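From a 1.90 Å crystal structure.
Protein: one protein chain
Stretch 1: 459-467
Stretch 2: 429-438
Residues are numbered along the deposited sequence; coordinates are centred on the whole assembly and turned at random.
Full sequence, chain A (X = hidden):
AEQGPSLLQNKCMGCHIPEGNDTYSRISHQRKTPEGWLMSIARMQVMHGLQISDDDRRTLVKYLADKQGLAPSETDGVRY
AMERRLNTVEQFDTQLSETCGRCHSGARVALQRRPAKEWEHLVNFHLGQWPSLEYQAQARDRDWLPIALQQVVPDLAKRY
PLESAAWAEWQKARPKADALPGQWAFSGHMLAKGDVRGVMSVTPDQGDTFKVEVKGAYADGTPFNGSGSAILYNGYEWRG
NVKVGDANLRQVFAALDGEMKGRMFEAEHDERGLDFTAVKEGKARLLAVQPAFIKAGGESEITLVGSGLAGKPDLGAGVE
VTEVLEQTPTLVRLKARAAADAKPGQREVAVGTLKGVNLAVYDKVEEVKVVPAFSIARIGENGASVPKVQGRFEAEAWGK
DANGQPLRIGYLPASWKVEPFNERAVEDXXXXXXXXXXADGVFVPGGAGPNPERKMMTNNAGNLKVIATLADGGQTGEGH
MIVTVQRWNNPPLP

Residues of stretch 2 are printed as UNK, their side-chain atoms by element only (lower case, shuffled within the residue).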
# COMPACT_ATOMS: atom_id res chain seq x y z
N ASN A 459 -3.78 -11.47 -13.41
CA ASN A 459 -4.12 -10.12 -13.86
C ASN A 459 -3.23 -9.66 -15.01
O ASN A 459 -2.16 -10.22 -15.26
CB ASN A 459 -3.99 -9.12 -12.71
CG ASN A 459 -4.60 -9.62 -11.43
OD1 ASN A 459 -3.91 -10.18 -10.59
ND2 ASN A 459 -5.91 -9.44 -11.28
N ASN A 460 -3.65 -8.59 -15.65
CA ASN A 460 -2.93 -8.01 -16.77
C ASN A 460 -1.81 -7.10 -16.26
O ASN A 460 -1.67 -5.95 -16.66
CB ASN A 460 -3.92 -7.25 -17.66
CG ASN A 460 -4.98 -8.17 -18.24
OD1 ASN A 460 -4.67 -9.27 -18.71
ND2 ASN A 460 -6.23 -7.74 -18.20
N ALA A 461 -1.03 -7.66 -15.33
CA ALA A 461 0.10 -6.97 -14.73
C ALA A 461 1.34 -7.31 -15.57
O ALA A 461 1.32 -8.26 -16.35
CB ALA A 461 0.28 -7.43 -13.28
N GLY A 462 2.41 -6.53 -15.40
CA GLY A 462 3.63 -6.79 -16.15
C GLY A 462 4.85 -6.01 -15.70
O GLY A 462 4.73 -4.97 -15.05
N ASN A 463 6.02 -6.54 -16.02
CA ASN A 463 7.29 -5.91 -15.69
C ASN A 463 7.84 -5.48 -17.05
O ASN A 463 8.35 -6.30 -17.82
CB ASN A 463 8.21 -6.94 -15.02
CG ASN A 463 9.32 -6.30 -14.24
OD1 ASN A 463 9.52 -5.09 -14.29
ND2 ASN A 463 10.06 -7.11 -13.50
N LEU A 464 7.68 -4.20 -17.36
CA LEU A 464 8.06 -3.65 -18.65
C LEU A 464 9.24 -2.68 -18.76
O LEU A 464 9.58 -1.96 -17.82
CB LEU A 464 6.83 -3.02 -19.31
CG LEU A 464 5.60 -3.91 -19.49
CD1 LEU A 464 4.49 -3.11 -20.15
CD2 LEU A 464 5.95 -5.14 -20.32
N LYS A 465 9.83 -2.67 -19.94
CA LYS A 465 10.95 -1.81 -20.27
C LYS A 465 10.39 -0.82 -21.28
O LYS A 465 9.85 -1.22 -22.31
CB LYS A 465 12.09 -2.62 -20.88
CG LYS A 465 13.43 -1.91 -20.88
CD LYS A 465 14.60 -2.89 -20.96
CE LYS A 465 14.56 -3.73 -22.24
NZ LYS A 465 15.85 -4.48 -22.46
N VAL A 466 10.43 0.45 -20.93
CA VAL A 466 9.91 1.51 -21.78
C VAL A 466 11.00 2.08 -22.69
O VAL A 466 11.92 2.74 -22.21
CB VAL A 466 9.30 2.64 -20.91
CG1 VAL A 466 8.88 3.81 -21.77
CG2 VAL A 466 8.11 2.09 -20.13
N ILE A 467 10.88 1.82 -23.99
CA ILE A 467 11.88 2.30 -24.96
C ILE A 467 11.41 3.49 -25.79
O ILE A 467 10.38 3.43 -26.45
CB ILE A 467 12.28 1.18 -25.97
CG1 ILE A 467 12.48 -0.16 -25.27
CG2 ILE A 467 13.56 1.59 -26.73
CD1 ILE A 467 13.55 -0.14 -24.24
N UNK A 429 4.42 -13.56 -21.16
CA UNK A 429 3.79 -12.77 -22.22
C UNK A 429 3.20 -11.46 -21.69
O UNK A 429 2.08 -11.09 -22.04
o UNK A 429 1.07 -15.95 -23.88
c UNK A 429 2.15 -15.55 -24.37
c UNK A 429 3.18 -14.92 -23.47
c UNK A 429 2.70 -13.59 -22.91
o UNK A 429 2.41 -15.64 -25.59
N UNK A 430 3.97 -10.76 -20.86
CA UNK A 430 3.55 -9.49 -20.27
C UNK A 430 3.24 -8.39 -21.28
O UNK A 430 2.27 -7.65 -21.11
c UNK A 430 4.64 -9.72 -17.99
o UNK A 430 3.83 -10.65 -17.79
c UNK A 430 4.62 -8.98 -19.31
o UNK A 430 5.47 -9.37 -17.14
N UNK A 431 4.07 -8.27 -22.31
CA UNK A 431 3.89 -7.26 -23.35
C UNK A 431 2.57 -7.41 -24.10
O UNK A 431 2.06 -6.45 -24.67
c UNK A 431 6.27 -6.64 -23.68
c UNK A 431 5.09 -7.28 -24.33
c UNK A 431 4.75 -6.56 -25.63
N UNK A 432 1.99 -8.60 -24.05
CA UNK A 432 0.74 -8.88 -24.73
C UNK A 432 -0.50 -8.59 -23.89
O UNK A 432 -1.55 -8.21 -24.42
c UNK A 432 -0.55 -10.79 -25.86
c UNK A 432 -0.39 -12.21 -26.37
c UNK A 432 0.73 -10.34 -25.19
n UNK A 432 -1.51 -14.19 -27.34
c UNK A 432 -1.69 -12.76 -26.91
N UNK A 433 -0.37 -8.78 -22.58
CA UNK A 433 -1.50 -8.58 -21.68
C UNK A 433 -1.48 -7.31 -20.83
O UNK A 433 -2.53 -6.78 -20.51
c UNK A 433 -1.86 -11.10 -21.48
c UNK A 433 -0.86 -12.06 -21.55
c UNK A 433 -1.62 -9.80 -20.76
c UNK A 433 -2.32 -13.56 -22.75
c UNK A 433 -1.08 -13.29 -22.18
c UNK A 433 -3.09 -11.38 -22.05
c UNK A 433 -3.33 -12.60 -22.69
N UNK A 434 -0.29 -6.81 -20.51
CA UNK A 434 -0.14 -5.64 -19.65
C UNK A 434 -0.87 -4.38 -20.10
O UNK A 434 -1.28 -3.56 -19.27
c UNK A 434 1.33 -5.34 -19.40
N UNK A 435 -1.02 -4.21 -21.41
CA UNK A 435 -1.71 -3.04 -21.92
C UNK A 435 -1.15 -2.63 -23.26
O UNK A 435 -0.48 -3.42 -23.93
N UNK A 436 -1.39 -1.37 -23.64
CA UNK A 436 -0.91 -0.88 -24.93
C UNK A 436 -0.19 0.46 -24.86
O UNK A 436 -0.69 1.42 -24.26
c UNK A 436 -2.05 -0.82 -25.95
n UNK A 436 -6.08 0.62 -24.78
c UNK A 436 -4.40 -0.04 -26.53
c UNK A 436 -3.22 0.09 -25.55
c UNK A 436 -5.55 0.90 -26.15
N UNK A 437 1.01 0.48 -25.41
CA UNK A 437 1.81 1.69 -25.47
C UNK A 437 1.38 2.42 -26.73
O UNK A 437 1.36 1.84 -27.83
c UNK A 437 3.30 1.36 -25.55
s UNK A 437 4.12 3.64 -24.24
c UNK A 437 5.50 3.03 -23.30
c UNK A 437 4.21 2.57 -25.68
N UNK A 438 0.96 3.66 -26.57
CA UNK A 438 0.53 4.46 -27.69
C UNK A 438 1.70 5.28 -28.22
O UNK A 438 2.68 5.51 -27.50
n UNK A 438 -4.03 5.03 -25.93
o UNK A 438 -2.57 6.74 -25.82
c UNK A 438 -1.75 4.64 -26.61
c UNK A 438 -0.61 5.38 -27.25
c UNK A 438 -2.82 5.56 -26.08

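Position 429 carries three side-chain carbons in a row, the third bearing two oxygens, and nothing of it reaches stretch 1. A carboxylate at the end of three carbons is glutamate, E429. Its positive phi of 59° marks the exit from a preceding helix, and it also stands at the N-cap position of the next one.

At position 430 there are two carbons, the second with two oxygens, and CA-to-CB points toward stretch 1. One oxygen accepts a hydrogen bond from N463 N and also lies close to the CA of G462. The shorter carboxylate is aspartate, D430. The bond, N463 N to D430 OD2, measures 3.1 Å with an angle of 160° at the hydrogen, while D430 OD1 is hydrogen-bonded elsewhere in the structure.

Position 431 has three carbons, one bearing the other two, which identifies valine. V431 CG2 lies 3.7 Å from L464 CD2.

Four carbons in a row ending in nitrogen define position 432 as lysine; K432 extends with all four chi angles t and makes no contact with stretch 1.

Position 433 shows one carbon followed by a six-carbon ring, with no oxygen on it, hence phenylalanine. Although CA-to-CB of F433 points toward stretch 1, the ring leads away, and the closest approach is made by the backbone, F433 O to N460 CB at 3.2 Å.

A single side-chain carbon at position 434 means alanine. A434 CB packs 3.9 Å from L464 CD1, and A434 CA makes a CA-H...O contact of 3.4 Å with N460 O.

Position 435 has no side-chain atoms and is glycine. With phi/psi of 148/-160, a CB on G435 would be jammed against the carbonyl oxygen of the residue before.

Position 436 again has four carbons and a terminal nitrogen: K436, out of reach of stretch 1.

The unbranched chain at position 437, two carbons, sulfur and one carbon, is methionine. M437 CE meets V466 CG1 at 3.8 Å.

Position 438 has three carbons, the third bearing one oxygen and one nitrogen; this is glutamine, Q438, also out of reach.

The contact thus joins one polar anchor to apolar packing. The D430 carboxylate holds the strand backbone at N463, and L464 packs against V431 and A434; farther along, V466 meets M437. G462 permits the close approach: an ideal CB there would lie 2.9 Å from A434 CB, a clash, and 3.2 Å from D430 CB.

Stretch 2, residues 429-438: EDVKFAGKMQ
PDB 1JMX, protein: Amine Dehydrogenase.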